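Local coordinates for MutT/nudix family protein (Enterococcus faecalis, PDB 2FML) that is of unknown function but belongs to the MutT/nudix family and, carrying a winged-helix domain like that of NrtR, may act as a nudix-related transcriptional regulator, at residues A[147-158]-A[161-172]. Numbering follows the deposited sequence.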
loop_
_atom_site.group_PDB
_atom_site.type_symbol
_atom_site.label_atom_id
_atom_site.label_comp_id
_atom_site.label_asym_id
_atom_site.label_seq_id
_atom_site.Cartn_x
_atom_site.Cartn_y
_atom_site.Cartn_z
ATOM N N HIS A 147 -21.575 9.247 -11.702
ATOM C CA HIS A 147 -22.697 9.159 -10.763
ATOM C C HIS A 147 -22.191 8.624 -9.468
ATOM O O HIS A 147 -21.241 7.824 -9.424
ATOM C CB HIS A 147 -23.772 8.193 -11.261
ATOM C CG HIS A 147 -24.433 8.592 -12.542
ATOM N ND1 HIS A 147 -24.406 7.796 -13.677
ATOM C CD2 HIS A 147 -25.169 9.688 -12.865
ATOM C CE1 HIS A 147 -25.099 8.392 -14.639
ATOM N NE2 HIS A 147 -25.550 9.547 -14.180
ATOM N N TRP A 148 -22.890 9.005 -8.412
ATOM C CA TRP A 148 -22.772 8.375 -7.113
ATOM C C TRP A 148 -23.666 7.146 -7.159
ATOM O O TRP A 148 -24.883 7.265 -7.198
ATOM C CB TRP A 148 -23.283 9.352 -6.022
ATOM C CG TRP A 148 -22.303 10.444 -5.675
ATOM C CD1 TRP A 148 -22.425 11.812 -5.931
ATOM C CD2 TRP A 148 -21.056 10.280 -4.982
ATOM N NE1 TRP A 148 -21.313 12.469 -5.470
ATOM C CE2 TRP A 148 -20.472 11.561 -4.865
ATOM C CE3 TRP A 148 -20.368 9.162 -4.459
ATOM C CZ2 TRP A 148 -19.245 11.759 -4.245
ATOM C CZ3 TRP A 148 -19.154 9.362 -3.828
ATOM C CH2 TRP A 148 -18.620 10.677 -3.701
ATOM N N PHE A 149 -23.065 5.962 -7.162
ATOM C CA PHE A 149 -23.807 4.719 -7.117
ATOM C C PHE A 149 -24.152 4.387 -5.677
ATOM O O PHE A 149 -23.330 4.501 -4.780
ATOM C CB PHE A 149 -22.984 3.574 -7.732
ATOM C CG PHE A 149 -23.144 3.437 -9.245
ATOM C CD1 PHE A 149 -22.772 4.476 -10.102
ATOM C CD2 PHE A 149 -23.603 2.226 -9.803
ATOM C CE1 PHE A 149 -22.932 4.360 -11.480
ATOM C CE2 PHE A 149 -23.748 2.066 -11.209
ATOM C CZ PHE A 149 -23.439 3.151 -12.031
ATOM N N ASN A 150 -25.371 3.956 -5.465
ATOM C CA ASN A 150 -25.746 3.364 -4.204
ATOM C C ASN A 150 -24.922 2.133 -3.890
ATOM O O ASN A 150 -24.844 1.205 -4.696
ATOM C CB ASN A 150 -27.180 2.897 -4.328
ATOM C CG ASN A 150 -28.013 3.389 -3.231
ATOM O OD1 ASN A 150 -28.843 4.301 -3.439
ATOM N ND2 ASN A 150 -27.766 2.865 -2.002
ATOM N N LEU A 151 -24.338 2.093 -2.714
ATOM C CA LEU A 151 -23.560 0.937 -2.304
ATOM C C LEU A 151 -24.189 0.248 -1.052
ATOM O O LEU A 151 -24.287 0.833 0.034
ATOM C CB LEU A 151 -22.118 1.390 -2.072
ATOM C CG LEU A 151 -21.300 0.515 -1.121
ATOM C CD1 LEU A 151 -20.910 -0.860 -1.722
ATOM C CD2 LEU A 151 -20.065 1.309 -0.677
ATOM N N GLU A 152 -24.580 -1.009 -1.190
ATOM C CA GLU A 152 -25.244 -1.724 -0.108
ATOM C C GLU A 152 -24.613 -3.103 0.129
ATOM O O GLU A 152 -24.360 -3.862 -0.834
ATOM C CB GLU A 152 -26.724 -1.838 -0.450
ATOM C CG GLU A 152 -27.539 -2.523 0.547
ATOM C CD GLU A 152 -28.838 -1.812 0.817
ATOM O OE1 GLU A 152 -29.554 -1.464 -0.163
ATOM O OE2 GLU A 152 -29.164 -1.610 2.020
ATOM N N ARG A 153 -24.351 -3.420 1.400
ATOM C CA ARG A 153 -23.925 -4.764 1.807
ATOM C C ARG A 153 -25.077 -5.745 2.145
ATOM O O ARG A 153 -25.971 -5.444 2.964
ATOM C CB ARG A 153 -22.969 -4.715 2.982
ATOM C CG ARG A 153 -22.408 -6.103 3.249
ATOM C CD ARG A 153 -21.437 -6.066 4.376
ATOM N NE ARG A 153 -20.927 -7.389 4.721
ATOM C CZ ARG A 153 -19.856 -7.615 5.478
ATOM N NH1 ARG A 153 -19.158 -6.619 6.017
ATOM N NH2 ARG A 153 -19.471 -8.855 5.692
ATOM N N HIS A 154 -25.035 -6.912 1.506
ATOM C CA HIS A 154 -25.964 -8.008 1.797
ATOM C C HIS A 154 -25.141 -9.262 2.072
ATOM O O HIS A 154 -24.804 -9.989 1.142
ATOM C CB HIS A 154 -26.913 -8.250 0.606
ATOM C CG HIS A 154 -27.809 -7.087 0.304
ATOM N ND1 HIS A 154 -27.585 -6.233 -0.757
ATOM C CD2 HIS A 154 -28.907 -6.612 0.941
ATOM C CE1 HIS A 154 -28.524 -5.301 -0.781
ATOM N NE2 HIS A 154 -29.328 -5.495 0.250
ATOM N N GLY A 155 -24.828 -9.499 3.348
ATOM C CA GLY A 155 -24.097 -10.684 3.746
ATOM C C GLY A 155 -22.685 -10.518 3.264
ATOM O O GLY A 155 -21.996 -9.600 3.674
ATOM N N GLN A 156 -22.244 -11.382 2.362
ATOM C CA GLN A 156 -20.846 -11.332 1.919
ATOM C C GLN A 156 -20.684 -10.651 0.543
ATOM O O GLN A 156 -19.647 -10.754 -0.080
ATOM C CB GLN A 156 -20.211 -12.730 1.960
ATOM C CG GLN A 156 -20.394 -13.475 3.337
ATOM C CD GLN A 156 -19.924 -12.658 4.596
ATOM O OE1 GLN A 156 -18.741 -12.291 4.724
ATOM N NE2 GLN A 156 -20.865 -12.391 5.515
ATOM N N HIS A 157 -21.736 -9.953 0.111
ATOM C CA HIS A 157 -21.814 -9.278 -1.190
ATOM C C HIS A 157 -22.135 -7.833 -0.977
ATOM O O HIS A 157 -22.748 -7.457 -0.022
ATOM C CB HIS A 157 -22.943 -9.842 -2.092
ATOM C CG HIS A 157 -22.787 -11.291 -2.401
ATOM N ND1 HIS A 157 -23.824 -12.189 -2.305
ATOM C CD2 HIS A 157 -21.699 -12.007 -2.746
ATOM C CE1 HIS A 157 -23.379 -13.402 -2.592
ATOM N NE2 HIS A 157 -22.089 -13.317 -2.857
ATOM N N ILE A 158 -21.734 -7.050 -1.952
ATOM C CA ILE A 158 -22.103 -5.649 -2.049
ATOM C C ILE A 158 -22.665 -5.386 -3.407
ATOM O O ILE A 158 -22.203 -5.973 -4.407
ATOM C CB ILE A 158 -20.889 -4.703 -1.765
ATOM C CG1 ILE A 158 -19.664 -4.978 -2.674
ATOM C CG2 ILE A 158 -20.504 -4.804 -0.326
ATOM C CD1 ILE A 158 -18.511 -3.924 -2.433
ATOM N N SER A 161 -25.494 0.337 -7.272
ATOM C CA SER A 161 -26.605 0.563 -8.155
ATOM C C SER A 161 -26.839 2.012 -8.511
ATOM O O SER A 161 -26.624 2.892 -7.703
ATOM C CB SER A 161 -27.890 -0.149 -7.679
ATOM O OG SER A 161 -28.250 0.110 -6.338
ATOM N N HIS A 162 -27.233 2.239 -9.757
ATOM C CA HIS A 162 -27.716 3.512 -10.227
ATOM C C HIS A 162 -28.724 3.173 -11.354
ATOM O O HIS A 162 -28.391 2.393 -12.252
ATOM C CB HIS A 162 -26.591 4.398 -10.784
ATOM C CG HIS A 162 -27.074 5.750 -11.230
ATOM N ND1 HIS A 162 -27.287 6.072 -12.564
ATOM C CD2 HIS A 162 -27.439 6.843 -10.516
ATOM C CE1 HIS A 162 -27.755 7.310 -12.645
ATOM N NE2 HIS A 162 -27.857 7.800 -11.420
ATOM N N GLU A 163 -29.930 3.758 -11.299
ATOM C CA GLU A 163 -30.984 3.501 -12.308
ATOM C C GLU A 163 -31.038 1.976 -12.576
ATOM O O GLU A 163 -31.234 1.210 -11.622
ATOM C CB GLU A 163 -30.794 4.352 -13.588
ATOM C CG GLU A 163 -31.264 5.843 -13.444
ATOM C CD GLU A 163 -30.683 6.763 -14.553
ATOM O OE1 GLU A 163 -30.360 6.217 -15.634
ATOM O OE2 GLU A 163 -30.528 8.004 -14.358
ATOM N N ASP A 164 -30.834 1.553 -13.834
ATOM C CA ASP A 164 -30.908 0.127 -14.195
ATOM C C ASP A 164 -29.592 -0.632 -14.168
ATOM O O ASP A 164 -29.537 -1.805 -14.544
ATOM C CB ASP A 164 -31.595 -0.054 -15.539
ATOM C CG ASP A 164 -33.095 -0.266 -15.386
ATOM O OD1 ASP A 164 -33.538 -1.449 -15.251
ATOM O OD2 ASP A 164 -33.838 0.756 -15.396
ATOM N N VAL A 165 -28.541 0.045 -13.697
ATOM C CA VAL A 165 -27.227 -0.533 -13.555
ATOM C C VAL A 165 -27.113 -1.236 -12.213
ATOM O O VAL A 165 -27.527 -0.689 -11.189
ATOM C CB VAL A 165 -26.114 0.552 -13.701
ATOM C CG1 VAL A 165 -24.698 -0.106 -13.669
ATOM C CG2 VAL A 165 -26.366 1.360 -14.976
ATOM N N GLU A 166 -26.567 -2.448 -12.247
ATOM C CA GLU A 166 -26.495 -3.345 -11.101
ATOM C C GLU A 166 -25.206 -4.143 -11.172
ATOM O O GLU A 166 -24.997 -4.937 -12.078
ATOM C CB GLU A 166 -27.696 -4.299 -11.047
ATOM C CG GLU A 166 -27.671 -5.301 -9.868
ATOM C CD GLU A 166 -28.220 -6.721 -10.247
ATOM O OE1 GLU A 166 -27.570 -7.507 -10.996
ATOM O OE2 GLU A 166 -29.332 -7.056 -9.777
ATOM N N ILE A 167 -24.342 -3.886 -10.209
ATOM C CA ILE A 167 -23.059 -4.528 -10.053
ATOM C C ILE A 167 -23.007 -5.091 -8.660
ATOM O O ILE A 167 -23.154 -4.350 -7.685
ATOM C CB ILE A 167 -21.887 -3.518 -10.197
ATOM C CG1 ILE A 167 -21.947 -2.843 -11.596
ATOM C CG2 ILE A 167 -20.540 -4.187 -9.723
ATOM C CD1 ILE A 167 -21.231 -1.571 -11.680
ATOM N N THR A 168 -22.798 -6.403 -8.590
ATOM C CA THR A 168 -22.828 -7.179 -7.353
ATOM C C THR A 168 -21.531 -7.936 -7.296
ATOM O O THR A 168 -21.170 -8.602 -8.246
ATOM C CB THR A 168 -24.042 -8.112 -7.311
ATOM O OG1 THR A 168 -25.193 -7.284 -7.254
ATOM C CG2 THR A 168 -24.049 -8.980 -6.009
ATOM N N LEU A 169 -20.808 -7.736 -6.189
ATOM C CA LEU A 169 -19.481 -8.263 -5.956
ATOM C C LEU A 169 -19.429 -9.107 -4.692
ATOM O O LEU A 169 -19.939 -8.715 -3.639
ATOM C CB LEU A 169 -18.461 -7.109 -5.789
ATOM C CG LEU A 169 -18.399 -6.038 -6.886
ATOM C CD1 LEU A 169 -17.455 -4.857 -6.525
ATOM C CD2 LEU A 169 -18.166 -6.715 -8.277
ATOM N N ASP A 170 -18.696 -10.209 -4.802
ATOM C CA ASP A 170 -18.388 -11.101 -3.690
ATOM C C ASP A 170 -17.217 -10.542 -2.880
ATOM O O ASP A 170 -16.125 -10.393 -3.428
ATOM C CB ASP A 170 -18.016 -12.507 -4.201
ATOM C CG ASP A 170 -17.894 -13.525 -3.056
ATOM O OD1 ASP A 170 -17.038 -13.389 -2.147
ATOM O OD2 ASP A 170 -18.691 -14.472 -3.051
ATOM N N LEU A 171 -17.458 -10.221 -1.610
ATOM C CA LEU A 171 -16.438 -9.685 -0.722
ATOM C C LEU A 171 -15.232 -10.567 -0.468
ATOM O O LEU A 171 -14.191 -10.035 -0.069
ATOM C CB LEU A 171 -16.998 -9.213 0.625
ATOM C CG LEU A 171 -17.793 -7.900 0.583
ATOM C CD1 LEU A 171 -18.531 -7.677 1.907
ATOM C CD2 LEU A 171 -16.922 -6.660 0.123
ATOM N N LYS A 172 -15.341 -11.872 -0.699
ATOM C CA LYS A 172 -14.196 -12.771 -0.457
ATOM C C LYS A 172 -13.414 -13.126 -1.732
ATOM O O LYS A 172 -12.210 -13.346 -1.654
ATOM C CB LYS A 172 -14.579 -14.049 0.336
ATOM C CG LYS A 172 -15.457 -13.835 1.594
ATOM C CD LYS A 172 -14.706 -12.975 2.671
ATOM C CE LYS A 172 -15.544 -11.760 3.230
ATOM N NZ LYS A 172 -14.600 -10.665 3.707
HETATM O O HOH W 1 -27.168 -0.725 -4.197
#
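His147 and His162 lay their imidazoles face to face, with centroids 3.8 Å apart and planes 16° from parallel. CE1 of His162 sits over the centre of the His147 ring. The CB of His162 serves a second ring: it stands over the middle of the Phe149 face, 3.5 Å from the centroid. With CG anti to the backbone N (chi1 -178°), His162 carries its imidazole on past Phe149 to His147. Val165 closes the cluster from the edge of the Phe149 ring, where its CG1 comes 3.4 Å from CE2. Beside the cluster, Asn150 and Ser161 form an antiparallel hydrogen-bonded pair. A water donates to Asn150 O and also bonds Ser161 OG, adding a water-mediated link to the two backbone bonds of the pair.

These segments make up a three-stranded antiparallel meander at the margin of the nudix sheet. Type II' turns at 154-157 and 162-165 connect strands 143-154, 157-162 and 165-170.

At the other end, Ile158 pairs with Leu169 through two backbone bonds, and Leu171 N donates to Gln156 O at 2.7 Å. The branches of Leu171 part: CD2 packs on Ile158 CG2, while CD1 lies over one face of the Arg153 guanidinium, 3.7 Å from NE. Gly155 O fixes the turn of that guanidinium: it lies in the plane and takes a nearly straight bond from Arg153 NE (2.7 Å, 171°). Arg153 NH1 reaches Phe227 O, tying the hairpin to helix 217-228. Asp170 OD1 accepts from Lys172 N in an Asx turn and from Thr173 N as well, so two amides fix the carboxylate where the chain leaves the strand. Helix 186-200 packs on Leu169 and Leu171, and Trp72 meets Phe149 edge-to-face.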